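Local coordinates for glycosylation Associate Protein 3 (Streptococcus agalactiae serotype V, PDB 6OYC) that is part of the Gap123 complex and probably acts in the glycosylation and accessory Sec-dependent secretion of a bacterial surface protein, at residues 4-9 against 170-175; 20-25 against 31-36; 207-212 against 241-246; 256-261 against 278-283. One frame throughout, in Å; residues are numbered along the deposited sequence.

Overall arrangement
The chain combines an N-terminal beta-sandwich with a C-terminal alpha/beta region built on a five-stranded parallel sheet. Contact 1 joins the two through one lysine and two tyrosines. Contact 2, a hairpin of the sandwich, is nested in the loop closed by contact 1; their centres are about 25 Å apart, yet W9 CH2 packs 3.6 Å from L23 CD2. Contacts 3 and 4 are both helical packings in the alpha/beta region, with centres about 18 Å apart. They are tied by a salt bridge from K242 NZ to E278 OE2 of 3.1 Å. A glycerol, probably from the crystallisation liquor, lies at E209 of contact 3. Contacts 2 and 3 are the farthest apart, with about 38 Å between centres.

Contact 1: residues 4-9 against 170-175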
loop_
_atom_site.group_PDB
_atom_site.type_symbol
_atom_site.label_atom_id
_atom_site.label_comp_id
_atom_site.label_asym_id
_atom_site.label_seq_id
_atom_site.Cartn_x
_atom_site.Cartn_y
_atom_site.Cartn_z
ATOM N N ILE C 4 9.404 -7.982 -3.117
ATOM C CA ILE C 4 8.699 -6.746 -3.467
ATOM C C ILE C 4 8.334 -6.042 -2.165
ATOM O O ILE C 4 7.370 -6.421 -1.493
ATOM C CB ILE C 4 7.430 -6.986 -4.313
ATOM C CG1 ILE C 4 7.746 -7.714 -5.610
ATOM C CG2 ILE C 4 6.771 -5.660 -4.674
ATOM C CD1 ILE C 4 7.619 -9.220 -5.516
ATOM N N SER C 5 9.082 -5.020 -1.792
ATOM C CA SER C 5 8.860 -4.346 -0.526
ATOM C C SER C 5 8.525 -2.880 -0.762
ATOM O O SER C 5 9.206 -2.190 -1.530
ATOM C CB SER C 5 10.087 -4.473 0.367
ATOM O OG SER C 5 10.346 -5.835 0.623
ATOM N N TYR C 6 7.473 -2.413 -0.104
ATOM C CA TYR C 6 7.161 -0.998 -0.071
ATOM C C TYR C 6 7.632 -0.472 1.272
ATOM O O TYR C 6 7.346 -1.062 2.316
ATOM C CB TYR C 6 5.671 -0.740 -0.293
ATOM C CG TYR C 6 5.196 -1.007 -1.722
ATOM C CD1 TYR C 6 4.892 -2.300 -2.146
ATOM C CD2 TYR C 6 5.032 0.039 -2.642
ATOM C CE1 TYR C 6 4.441 -2.547 -3.464
ATOM C CE2 TYR C 6 4.584 -0.197 -3.953
ATOM C CZ TYR C 6 4.288 -1.488 -4.353
ATOM O OH TYR C 6 3.854 -1.733 -5.640
ATOM N N ILE C 7 8.373 0.628 1.234
ATOM C CA ILE C 7 9.192 1.069 2.344
ATOM C C ILE C 7 8.820 2.512 2.659
ATOM O O ILE C 7 8.882 3.380 1.779
ATOM C CB ILE C 7 10.686 0.923 1.992
ATOM C CG1 ILE C 7 11.082 -0.550 1.974
ATOM C CG2 ILE C 7 11.537 1.637 2.939
ATOM C CD1 ILE C 7 12.183 -0.853 0.923
ATOM N N TYR C 8 8.450 2.765 3.914
ATOM C CA TYR C 8 7.808 4.002 4.328
ATOM C C TYR C 8 8.652 4.741 5.360
ATOM O O TYR C 8 9.395 4.131 6.141
ATOM C CB TYR C 8 6.412 3.706 4.904
ATOM C CG TYR C 8 5.481 3.108 3.880
ATOM C CD1 TYR C 8 4.722 3.917 3.046
ATOM C CD2 TYR C 8 5.377 1.734 3.729
ATOM C CE1 TYR C 8 3.874 3.370 2.091
ATOM C CE2 TYR C 8 4.538 1.182 2.788
ATOM C CZ TYR C 8 3.791 1.997 1.971
ATOM O OH TYR C 8 2.953 1.431 1.028
ATOM N N TRP C 9 8.526 6.065 5.361
ATOM C CA TRP C 9 9.248 6.910 6.312
ATOM C C TRP C 9 8.524 6.894 7.655
ATOM O O TRP C 9 7.372 7.334 7.756
ATOM C CB TRP C 9 9.375 8.330 5.757
ATOM C CG TRP C 9 10.099 9.328 6.617
ATOM C CD1 TRP C 9 10.448 9.195 7.935
ATOM C CD2 TRP C 9 10.558 10.623 6.218
ATOM N NE1 TRP C 9 11.087 10.323 8.372
ATOM C CE2 TRP C 9 11.177 11.213 7.338
ATOM C CE3 TRP C 9 10.506 11.343 5.020
ATOM C CZ2 TRP C 9 11.736 12.488 7.301
ATOM C CZ3 TRP C 9 11.065 12.614 4.988
ATOM C CH2 TRP C 9 11.667 13.172 6.124
ATOM N N GLU C 170 -6.068 -4.807 -4.782
ATOM C CA GLU C 170 -5.169 -3.954 -4.015
ATOM C C GLU C 170 -4.214 -3.245 -4.965
ATOM O O GLU C 170 -3.732 -3.835 -5.938
ATOM C CB GLU C 170 -4.376 -4.771 -2.982
ATOM C CG GLU C 170 -5.201 -5.545 -1.950
ATOM C CD GLU C 170 -6.048 -4.647 -1.045
ATOM O OE1 GLU C 170 -7.143 -5.083 -0.634
ATOM O OE2 GLU C 170 -5.629 -3.504 -0.741
ATOM N N LYS C 171 -3.972 -1.960 -4.691
ATOM C CA LYS C 171 -3.200 -1.125 -5.603
ATOM C C LYS C 171 -1.841 -1.741 -5.895
ATOM O O LYS C 171 -1.409 -1.809 -7.051
ATOM C CB LYS C 171 -3.042 0.283 -5.022
ATOM C CG LYS C 171 -2.303 1.264 -5.931
ATOM C CD LYS C 171 -0.975 1.659 -5.306
ATOM C CE LYS C 171 -0.167 2.580 -6.216
ATOM N NZ LYS C 171 1.260 2.679 -5.770
ATOM N N LYS C 172 -1.153 -2.209 -4.855
ATOM C CA LYS C 172 0.154 -2.811 -5.067
ATOM C C LYS C 172 0.073 -4.107 -5.861
ATOM O O LYS C 172 1.070 -4.501 -6.473
ATOM C CB LYS C 172 0.841 -3.030 -3.726
ATOM C CG LYS C 172 0.961 -1.744 -2.920
ATOM C CD LYS C 172 1.467 -2.066 -1.540
ATOM C CE LYS C 172 1.419 -0.894 -0.589
ATOM N NZ LYS C 172 1.869 -1.381 0.763
ATOM N N ASP C 173 -1.090 -4.761 -5.888
ATOM C CA ASP C 173 -1.260 -5.940 -6.723
ATOM C C ASP C 173 -1.632 -5.595 -8.153
ATOM O O ASP C 173 -1.378 -6.403 -9.050
ATOM C CB ASP C 173 -2.357 -6.855 -6.180
ATOM C CG ASP C 173 -1.955 -7.583 -4.929
ATOM O OD1 ASP C 173 -0.740 -7.706 -4.647
ATOM O OD2 ASP C 173 -2.881 -8.030 -4.219
ATOM N N SER C 174 -2.270 -4.440 -8.377
ATOM C CA SER C 174 -2.783 -4.128 -9.706
ATOM C C SER C 174 -1.646 -3.993 -10.703
ATOM O O SER C 174 -1.762 -4.411 -11.858
ATOM C CB SER C 174 -3.623 -2.849 -9.665
ATOM O OG SER C 174 -2.830 -1.700 -9.404
ATOM N N VAL C 175 -0.521 -3.465 -10.249
ATOM C CA VAL C 175 0.686 -3.287 -11.044
ATOM C C VAL C 175 1.156 -4.623 -11.618
ATOM O O VAL C 175 2.001 -4.649 -12.517
ATOM C CB VAL C 175 1.751 -2.610 -10.165
ATOM C CG1 VAL C 175 3.015 -2.274 -10.932
ATOM C CG2 VAL C 175 1.166 -1.335 -9.510
#
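Y6 and Y8 on the edge of the N-terminal beta-sandwich receive K172 from the short helix 171-174, which follows strand 163-168 of the parallel-sheet region, so this contact joins the two parts of the chain. K172 and Y6 run past each other in opposite directions. The lysine CG stands beside its own backbone N (chi1 -56°) and the chain beyond is extended, which lays its methylenes along one face of the Y6 ring. This is a CH-pi contact: K172 CD lies 3.7 Å from the centroid of the Y6 ring, 21° off the normal and displaced toward the CD1 side, where the distance from K172 CD to Y6 CD1 is 3.5 Å. Y8 comes to the lysine from the opposite direction and meets only its far end, with the amino group near the plane of the Y8 ring and at its edge. Around the contact, Y135 of strand 130-140 meets Y6 edge-to-face and also touches Y8, while D173 and the backbone N of E170, the N-cap residue, both bond to Y229 OH. The lysine chain ends in a hydrogen bond, K172 NZ donating to Y8 OH at 3.0 Å.

Contact 2: residues 20-25 against 31-36; sequences GTKLQF and CFENPL
Strands 22-25 and 31-33 run antiparallel, their directions 169° apart, with K22-E33 and Q24-C31 as hydrogen-bonded pairs flanking the non-hydrogen-bonded pair L23-F32. Each hydrogen-bonded pair makes both of its bonds: K22 N to E33 O and E33 N to K22 O are both 2.9 Å, while C31 N reaches Q24 O at 2.8 Å. Between them, L23 CA comes to 3.3 Å from C31 O in a CA-H...O contact. K22 and E33 lie side by side on the face they share with Q24 and C31, pointing the same way, but their charged ends do not meet. The other face carries the aromatic packing. T21 crosses F32 at about a right angle and sets its methyl over one ring face, CG2 being 3.6 Å from the centroid of the F32 ring, while L23 CD2 packs obliquely at 3.9 Å from F32 CD2. T21 OG1 stands beside the backbone N (chi1 -60°), which leaves CG2 anti to N and over the ring, while N34 ND2 donates to T21 OG1 at 2.7 Å, the hydroxyl lying close to the amide plane. Next door, F32 stacks on F131 of strand 130-140 and L23 touches W9. The paired strands form a beta hairpin, added through strand 29-33 to a sheet of the beta-sandwich, consistent with the galactose-binding-like fold of the clan to which this accessory Sec family belongs.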
loop_
_atom_site.group_PDB
_atom_site.type_symbol
_atom_site.label_atom_id
_atom_site.label_comp_id
_atom_site.label_asym_id
_atom_site.label_seq_id
_atom_site.Cartn_x
_atom_site.Cartn_y
_atom_site.Cartn_z
ATOM N N GLY C 20 15.193 22.277 12.639
ATOM C CA GLY C 20 14.439 23.335 11.996
ATOM C C GLY C 20 13.292 22.907 11.098
ATOM O O GLY C 20 12.378 23.696 10.861
ATOM N N THR C 21 13.305 21.676 10.605
ATOM C CA THR C 21 12.320 21.257 9.613
ATOM C C THR C 21 10.942 21.030 10.238
ATOM O O THR C 21 10.814 20.503 11.345
ATOM C CB THR C 21 12.799 19.983 8.919
ATOM O OG1 THR C 21 14.050 20.229 8.267
ATOM C CG2 THR C 21 11.784 19.488 7.911
ATOM N N LYS C 22 9.899 21.444 9.522
ATOM C CA LYS C 22 8.529 21.088 9.879
ATOM C C LYS C 22 8.148 19.836 9.094
ATOM O O LYS C 22 8.089 19.852 7.861
ATOM C CB LYS C 22 7.583 22.253 9.614
ATOM C CG LYS C 22 8.019 23.501 10.386
ATOM C CD LYS C 22 7.219 24.740 10.033
ATOM C CE LYS C 22 7.590 25.875 10.972
ATOM N NZ LYS C 22 7.086 27.188 10.503
ATOM N N LEU C 23 7.970 18.733 9.810
ATOM C CA LEU C 23 7.546 17.471 9.223
ATOM C C LEU C 23 6.126 17.164 9.643
ATOM O O LEU C 23 5.782 17.254 10.825
ATOM C CB LEU C 23 8.451 16.311 9.616
ATOM C CG LEU C 23 9.881 16.338 9.101
ATOM C CD1 LEU C 23 10.678 15.357 9.929
ATOM C CD2 LEU C 23 9.964 16.017 7.599
ATOM N N GLN C 24 5.305 16.788 8.681
ATOM C CA GLN C 24 3.950 16.371 8.968
ATOM C C GLN C 24 3.747 14.974 8.410
ATOM O O GLN C 24 4.049 14.727 7.235
ATOM C CB GLN C 24 2.958 17.353 8.383
ATOM C CG GLN C 24 1.571 16.789 8.393
ATOM C CD GLN C 24 0.515 17.849 8.400
ATOM O OE1 GLN C 24 -0.516 17.691 9.056
ATOM N NE2 GLN C 24 0.754 18.946 7.666
ATOM N N PHE C 25 3.242 14.070 9.257
ATOM C CA PHE C 25 2.991 12.676 8.884
ATOM C C PHE C 25 1.521 12.545 8.528
ATOM O O PHE C 25 0.670 12.353 9.400
ATOM C CB PHE C 25 3.420 11.719 9.992
ATOM C CG PHE C 25 4.901 11.681 10.162
ATOM C CD1 PHE C 25 5.558 12.713 10.831
ATOM C CD2 PHE C 25 5.654 10.680 9.569
ATOM C CE1 PHE C 25 6.938 12.722 10.949
ATOM C CE2 PHE C 25 7.031 10.678 9.685
ATOM C CZ PHE C 25 7.679 11.705 10.363
ATOM N N CYS C 31 5.173 15.105 4.713
ATOM C CA CYS C 31 5.338 16.435 4.129
ATOM C C CYS C 31 6.470 17.183 4.839
ATOM O O CYS C 31 6.463 17.330 6.068
ATOM C CB CYS C 31 4.038 17.238 4.200
ATOM S SG CYS C 31 4.198 18.953 3.549
ATOM N N PHE C 32 7.431 17.658 4.058
ATOM C CA PHE C 32 8.629 18.324 4.550
ATOM C C PHE C 32 8.571 19.802 4.186
ATOM O O PHE C 32 8.255 20.162 3.048
ATOM C CB PHE C 32 9.867 17.653 3.945
ATOM C CG PHE C 32 11.172 18.363 4.200
ATOM C CD1 PHE C 32 11.446 19.610 3.636
ATOM C CD2 PHE C 32 12.163 17.736 4.943
ATOM C CE1 PHE C 32 12.652 20.243 3.861
ATOM C CE2 PHE C 32 13.373 18.353 5.163
ATOM C CZ PHE C 32 13.623 19.610 4.624
ATOM N N GLU C 33 8.903 20.658 5.147
ATOM C CA GLU C 33 8.961 22.094 4.901
ATOM C C GLU C 33 10.138 22.662 5.678
ATOM O O GLU C 33 10.118 22.700 6.913
ATOM C CB GLU C 33 7.655 22.783 5.300
ATOM C CG GLU C 33 7.680 24.289 5.086
ATOM C CD GLU C 33 6.606 25.000 5.879
ATOM O OE1 GLU C 33 5.836 24.310 6.586
ATOM O OE2 GLU C 33 6.536 26.245 5.807
ATOM N N ASN C 34 11.174 23.084 4.959
ATOM C CA ASN C 34 12.311 23.770 5.566
ATOM C C ASN C 34 12.772 24.836 4.586
ATOM O O ASN C 34 13.558 24.566 3.667
ATOM C CB ASN C 34 13.435 22.802 5.925
ATOM C CG ASN C 34 14.459 23.427 6.824
ATOM O OD1 ASN C 34 14.722 24.625 6.729
ATOM N ND2 ASN C 34 15.058 22.624 7.704
ATOM N N PRO C 35 12.292 26.071 4.753
ATOM C CA PRO C 35 12.591 27.110 3.758
ATOM C C PRO C 35 14.052 27.475 3.724
ATOM O O PRO C 35 14.543 27.944 2.692
ATOM C CB PRO C 35 11.725 28.298 4.208
ATOM C CG PRO C 35 10.806 27.752 5.286
ATOM C CD PRO C 35 11.530 26.604 5.894
ATOM N N LEU C 36 14.763 27.277 4.831
ATOM C CA LEU C 36 16.204 27.475 4.827
ATOM C C LEU C 36 16.899 26.470 3.914
ATOM O O LEU C 36 17.991 26.753 3.406
ATOM C CB LEU C 36 16.729 27.383 6.254
ATOM C CG LEU C 36 18.167 27.800 6.498
ATOM C CD1 LEU C 36 18.210 28.670 7.732
ATOM C CD2 LEU C 36 19.015 26.550 6.662
#

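Contact 3: residues 207-212 against 241-246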
loop_
_atom_site.group_PDB
_atom_site.type_symbol
_atom_site.label_atom_id
_atom_site.label_comp_id
_atom_site.label_asym_id
_atom_site.label_seq_id
_atom_site.Cartn_x
_atom_site.Cartn_y
_atom_site.Cartn_z
ATOM N N GLU C 207 -14.705 8.253 -7.946
ATOM C CA GLU C 207 -14.972 7.837 -9.322
ATOM C C GLU C 207 -15.547 6.426 -9.394
ATOM O O GLU C 207 -16.246 6.094 -10.356
ATOM C CB GLU C 207 -13.705 7.949 -10.170
ATOM C CG GLU C 207 -13.434 9.374 -10.642
ATOM C CD GLU C 207 -14.730 10.182 -10.883
ATOM O OE1 GLU C 207 -15.366 10.000 -11.952
ATOM O OE2 GLU C 207 -15.112 11.009 -10.010
ATOM N N LEU C 208 -15.278 5.588 -8.395
ATOM C CA LEU C 208 -15.859 4.249 -8.377
ATOM C C LEU C 208 -17.250 4.262 -7.754
ATOM O O LEU C 208 -18.150 3.551 -8.217
ATOM C CB LEU C 208 -14.935 3.296 -7.620
ATOM C CG LEU C 208 -15.334 1.826 -7.571
ATOM C CD1 LEU C 208 -15.494 1.245 -8.971
ATOM C CD2 LEU C 208 -14.323 1.034 -6.734
ATOM N N GLU C 209 -17.430 5.060 -6.699
ATOM C CA GLU C 209 -18.763 5.323 -6.169
ATOM C C GLU C 209 -19.678 5.875 -7.257
ATOM O O GLU C 209 -20.820 5.425 -7.417
ATOM C CB GLU C 209 -18.673 6.302 -4.997
ATOM C CG GLU C 209 -20.007 6.612 -4.354
ATOM C CD GLU C 209 -19.869 7.249 -2.987
ATOM O OE1 GLU C 209 -20.900 7.386 -2.301
ATOM O OE2 GLU C 209 -18.744 7.616 -2.588
ATOM N N LYS C 210 -19.181 6.847 -8.025
ATOM C CA LYS C 210 -19.951 7.386 -9.140
ATOM C C LYS C 210 -20.215 6.318 -10.200
ATOM O O LYS C 210 -21.316 6.250 -10.762
ATOM C CB LYS C 210 -19.214 8.589 -9.737
ATOM C CG LYS C 210 -20.082 9.538 -10.551
ATOM C CD LYS C 210 -20.037 9.179 -12.030
ATOM C CE LYS C 210 -20.847 10.153 -12.881
ATOM N NZ LYS C 210 -20.110 11.422 -13.112
ATOM N N GLY C 211 -19.223 5.470 -10.482
ATOM C CA GLY C 211 -19.422 4.424 -11.474
ATOM C C GLY C 211 -20.462 3.397 -11.054
ATOM O O GLY C 211 -21.256 2.929 -11.877
ATOM N N LEU C 212 -20.465 3.026 -9.772
ATOM C CA LEU C 212 -21.473 2.110 -9.246
ATOM C C LEU C 212 -22.862 2.737 -9.271
ATOM O O LEU C 212 -23.855 2.051 -9.545
ATOM C CB LEU C 212 -21.121 1.715 -7.814
ATOM C CG LEU C 212 -19.968 0.744 -7.592
ATOM C CD1 LEU C 212 -19.437 0.872 -6.158
ATOM C CD2 LEU C 212 -20.413 -0.685 -7.924
ATOM N N ALA C 241 -20.963 -1.108 0.478
ATOM C CA ALA C 241 -22.172 -1.801 0.908
ATOM C C ALA C 241 -23.041 -0.920 1.795
ATOM O O ALA C 241 -24.269 -1.053 1.781
ATOM C CB ALA C 241 -21.829 -3.099 1.635
ATOM N N LYS C 242 -22.443 -0.012 2.561
ATOM C CA LYS C 242 -23.280 0.856 3.368
ATOM C C LYS C 242 -23.945 1.929 2.514
ATOM O O LYS C 242 -25.089 2.315 2.780
ATOM C CB LYS C 242 -22.455 1.460 4.499
ATOM C CG LYS C 242 -23.000 2.742 5.077
ATOM C CD LYS C 242 -23.911 2.488 6.263
ATOM C CE LYS C 242 -24.354 3.828 6.898
ATOM N NZ LYS C 242 -25.206 3.670 8.129
ATOM N N LYS C 243 -23.264 2.390 1.468
ATOM C CA LYS C 243 -23.850 3.374 0.570
ATOM C C LYS C 243 -24.870 2.770 -0.391
ATOM O O LYS C 243 -25.749 3.501 -0.851
ATOM C CB LYS C 243 -22.750 4.083 -0.226
ATOM C CG LYS C 243 -21.957 5.088 0.580
ATOM C CD LYS C 243 -22.850 6.241 1.040
ATOM C CE LYS C 243 -22.383 7.580 0.481
ATOM N NZ LYS C 243 -23.523 8.466 0.096
ATOM N N PHE C 244 -24.781 1.471 -0.705
ATOM C CA PHE C 244 -25.635 0.829 -1.710
ATOM C C PHE C 244 -26.210 -0.479 -1.186
ATOM O O PHE C 244 -25.675 -1.558 -1.460
ATOM C CB PHE C 244 -24.875 0.562 -3.009
ATOM C CG PHE C 244 -24.214 1.780 -3.604
ATOM C CD1 PHE C 244 -24.966 2.779 -4.197
ATOM C CD2 PHE C 244 -22.829 1.913 -3.592
ATOM C CE1 PHE C 244 -24.356 3.898 -4.758
ATOM C CE2 PHE C 244 -22.209 3.034 -4.149
ATOM C CZ PHE C 244 -22.976 4.028 -4.730
ATOM N N PRO C 245 -27.331 -0.423 -0.462
ATOM C CA PRO C 245 -27.976 -1.662 0.011
ATOM C C PRO C 245 -28.276 -2.680 -1.081
ATOM O O PRO C 245 -28.496 -3.853 -0.762
ATOM C CB PRO C 245 -29.273 -1.155 0.653
ATOM C CG PRO C 245 -28.972 0.239 1.052
ATOM C CD PRO C 245 -28.006 0.787 0.041
ATOM N N ARG C 246 -28.303 -2.276 -2.354
ATOM C CA ARG C 246 -28.601 -3.227 -3.420
ATOM C C ARG C 246 -27.433 -4.160 -3.718
ATOM O O ARG C 246 -27.649 -5.250 -4.257
ATOM C CB ARG C 246 -28.984 -2.481 -4.697
ATOM C CG ARG C 246 -30.288 -1.697 -4.623
ATOM C CD ARG C 246 -31.300 -2.219 -5.656
ATOM N NE ARG C 246 -30.664 -2.697 -6.884
ATOM C CZ ARG C 246 -30.405 -1.924 -7.939
ATOM N NH1 ARG C 246 -30.731 -0.636 -7.899
ATOM N NH2 ARG C 246 -29.828 -2.433 -9.035
#
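E209 and L212 on helix 206-218 meet K243 and F244 at the C-terminal end of helix 231-243, two helices of the alpha/beta region; the second belongs to the beta-alpha-beta crossover between strands 223-227 and 248-251. The apolar part centres on F244, the first residue past its helix. Its ring reaches helix 206-218 with its far end, CE2 lying 4.0 Å from L212 CB, and CZ coming to 4.0 Å from E209 CG. F244 CZ also approaches the backbone, 3.7 Å from E209 O. Further along the same helix, E213 and L216 touch F244 too, so the phenyl group lies against successive turns.

The polar contact joins E209 and K243. The E209 chain stays extended, its CG anti to the backbone N (chi1 -179°), and carries the carboxylate past the ring, the two planes standing 86° apart. K243 is bent at several torsions; its CE comes to 3.2 Å from E209 OE1, while K243 NZ stays 3.7 Å from E209 OE1, a long salt bridge. The stronger hold is on the other oxygen, which hydrogen-bonds to Y239 OH, and a glycerol bonds weakly there. K243 also covers its own neighbour: its CB stands 4.0 Å above the plane of the F244 ring, toward the rim.

Contact 4: residues 256-261 against 278-283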
loop_
_atom_site.group_PDB
_atom_site.type_symbol
_atom_site.label_atom_id
_atom_site.label_comp_id
_atom_site.label_asym_id
_atom_site.label_seq_id
_atom_site.Cartn_x
_atom_site.Cartn_y
_atom_site.Cartn_z
ATOM N N ALA C 256 -6.220 -4.342 8.647
ATOM C CA ALA C 256 -5.367 -3.615 9.573
ATOM C C ALA C 256 -6.238 -2.948 10.621
ATOM O O ALA C 256 -7.458 -2.905 10.478
ATOM C CB ALA C 256 -4.537 -2.590 8.810
ATOM N N PRO C 257 -5.658 -2.426 11.704
ATOM C CA PRO C 257 -6.488 -1.713 12.680
ATOM C C PRO C 257 -7.174 -0.523 12.025
ATOM O O PRO C 257 -6.714 -0.005 11.002
ATOM C CB PRO C 257 -5.480 -1.273 13.747
ATOM C CG PRO C 257 -4.386 -2.287 13.651
ATOM C CD PRO C 257 -4.270 -2.565 12.185
ATOM N N PHE C 258 -8.312 -0.120 12.605
ATOM C CA PHE C 258 -9.139 0.914 11.983
ATOM C C PHE C 258 -8.326 2.177 11.716
ATOM O O PHE C 258 -8.305 2.692 10.590
ATOM C CB PHE C 258 -10.360 1.216 12.864
ATOM C CG PHE C 258 -11.232 2.313 12.330
ATOM C CD1 PHE C 258 -11.993 2.119 11.195
ATOM C CD2 PHE C 258 -11.271 3.554 12.955
ATOM C CE1 PHE C 258 -12.802 3.144 10.693
ATOM C CE2 PHE C 258 -12.065 4.583 12.457
ATOM C CZ PHE C 258 -12.829 4.374 11.322
ATOM N N GLY C 259 -7.616 2.669 12.736
ATOM C CA GLY C 259 -6.788 3.846 12.553
ATOM C C GLY C 259 -5.742 3.686 11.467
ATOM O O GLY C 259 -5.377 4.661 10.805
ATOM N N ILE C 260 -5.239 2.471 11.268
ATOM C CA ILE C 260 -4.257 2.282 10.207
ATOM C C ILE C 260 -4.939 2.284 8.842
ATOM O O ILE C 260 -4.404 2.831 7.872
ATOM C CB ILE C 260 -3.438 1.003 10.458
ATOM C CG1 ILE C 260 -2.566 1.201 11.711
ATOM C CG2 ILE C 260 -2.632 0.609 9.201
ATOM C CD1 ILE C 260 -1.685 0.026 12.100
ATOM N N LEU C 261 -6.140 1.703 8.744
ATOM C CA LEU C 261 -6.864 1.729 7.474
ATOM C C LEU C 261 -7.089 3.156 6.990
ATOM O O LEU C 261 -6.968 3.439 5.796
ATOM C CB LEU C 261 -8.200 0.999 7.612
ATOM C CG LEU C 261 -8.095 -0.507 7.843
ATOM C CD1 LEU C 261 -9.456 -1.117 8.148
ATOM C CD2 LEU C 261 -7.412 -1.202 6.662
ATOM N N GLU C 278 -18.608 3.912 11.805
ATOM C CA GLU C 278 -19.889 3.213 11.837
ATOM C C GLU C 278 -19.869 2.008 10.901
ATOM O O GLU C 278 -20.227 0.894 11.297
ATOM C CB GLU C 278 -21.019 4.181 11.469
ATOM C CG GLU C 278 -22.427 3.653 11.754
ATOM C CD GLU C 278 -23.016 2.846 10.596
ATOM O OE1 GLU C 278 -24.028 2.148 10.812
ATOM O OE2 GLU C 278 -22.474 2.916 9.470
ATOM N N VAL C 279 -19.475 2.228 9.647
ATOM C CA VAL C 279 -19.167 1.167 8.696
ATOM C C VAL C 279 -18.339 0.080 9.383
ATOM O O VAL C 279 -18.656 -1.113 9.290
ATOM C CB VAL C 279 -18.429 1.755 7.473
ATOM C CG1 VAL C 279 -17.865 0.658 6.571
ATOM C CG2 VAL C 279 -19.351 2.711 6.690
ATOM N N TRP C 280 -17.298 0.495 10.109
ATOM C CA TRP C 280 -16.373 -0.453 10.729
ATOM C C TRP C 280 -17.046 -1.270 11.832
ATOM O O TRP C 280 -16.913 -2.496 11.873
ATOM C CB TRP C 280 -15.159 0.307 11.272
ATOM C CG TRP C 280 -14.192 -0.535 12.043
ATOM C CD1 TRP C 280 -13.985 -0.514 13.388
ATOM C CD2 TRP C 280 -13.288 -1.519 11.511
ATOM N NE1 TRP C 280 -13.015 -1.425 13.731
ATOM C CE2 TRP C 280 -12.573 -2.056 12.598
ATOM C CE3 TRP C 280 -13.025 -2.003 10.225
ATOM C CZ2 TRP C 280 -11.601 -3.053 12.439
ATOM C CZ3 TRP C 280 -12.059 -2.996 10.069
ATOM C CH2 TRP C 280 -11.359 -3.504 11.171
ATOM N N ASP C 281 -17.772 -0.612 12.740
ATOM C CA ASP C 281 -18.372 -1.311 13.877
ATOM C C ASP C 281 -19.534 -2.219 13.498
ATOM O O ASP C 281 -19.971 -3.001 14.349
ATOM C CB ASP C 281 -18.878 -0.324 14.928
ATOM C CG ASP C 281 -17.777 0.511 15.521
ATOM O OD1 ASP C 281 -16.647 0.003 15.683
ATOM O OD2 ASP C 281 -18.043 1.684 15.823
ATOM N N THR C 282 -20.067 -2.128 12.277
ATOM C CA THR C 282 -21.156 -3.006 11.842
ATOM C C THR C 282 -20.689 -4.067 10.848
ATOM O O THR C 282 -21.522 -4.762 10.245
ATOM C CB THR C 282 -22.310 -2.184 11.240
ATOM O OG1 THR C 282 -21.828 -1.362 10.167
ATOM C CG2 THR C 282 -22.940 -1.280 12.295
ATOM N N ARG C 283 -19.371 -4.220 10.677
ATOM C CA ARG C 283 -18.850 -5.136 9.667
ATOM C C ARG C 283 -19.280 -6.575 9.918
ATOM O O ARG C 283 -19.295 -7.379 8.982
ATOM C CB ARG C 283 -17.329 -5.062 9.613
ATOM C CG ARG C 283 -16.618 -5.742 10.788
ATOM C CD ARG C 283 -15.195 -5.215 10.914
ATOM N NE ARG C 283 -14.437 -5.783 12.035
ATOM C CZ ARG C 283 -14.296 -5.173 13.205
ATOM N NH1 ARG C 283 -14.872 -3.994 13.411
ATOM N NH2 ARG C 283 -13.580 -5.733 14.168
#
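F258 of the short helix 258-262 packs on W280, which lies in the last turn of helix 270-281, in an aromatic helix-helix contact within the alpha/beta region. Both side chains place CG anti to the backbone N, F258 with chi1 177° and W280 with chi1 175°, and they slide past each other in opposite directions. F258 meets the indole with CB and the CD1 side of its ring. F258 CB lies 3.9 Å from the centroid of the five-membered ring of W280, almost on the normal, a CH-pi contact, and F258 CD1 comes to 3.5 Å from W280 CG. The two ring planes are inclined at 35°.

One turn further along, the L261 side chain crosses that of W280 at about a right angle and touches the six-membered ring, L261 CD1 lying 3.7 Å from W280 CZ3. It also touches T231 and F235 of helix 231-243, so the leucine is shared between two packings. F255, just before the 256-261 segment, adds an edge-to-face contact with W280.

On the opposite face of the indole lies R283, whose chain folds back across it; the guanidinium is centred over W280 CZ2. R283 also tethers itself to the turn that ends the helix. W280 O takes two donors from this residue, approaching from opposite faces of the carbonyl plane: the backbone N of R283 at 3.2 Å to W280 O and the side-chain NH1 of R283 at 3.0 Å to W280 O.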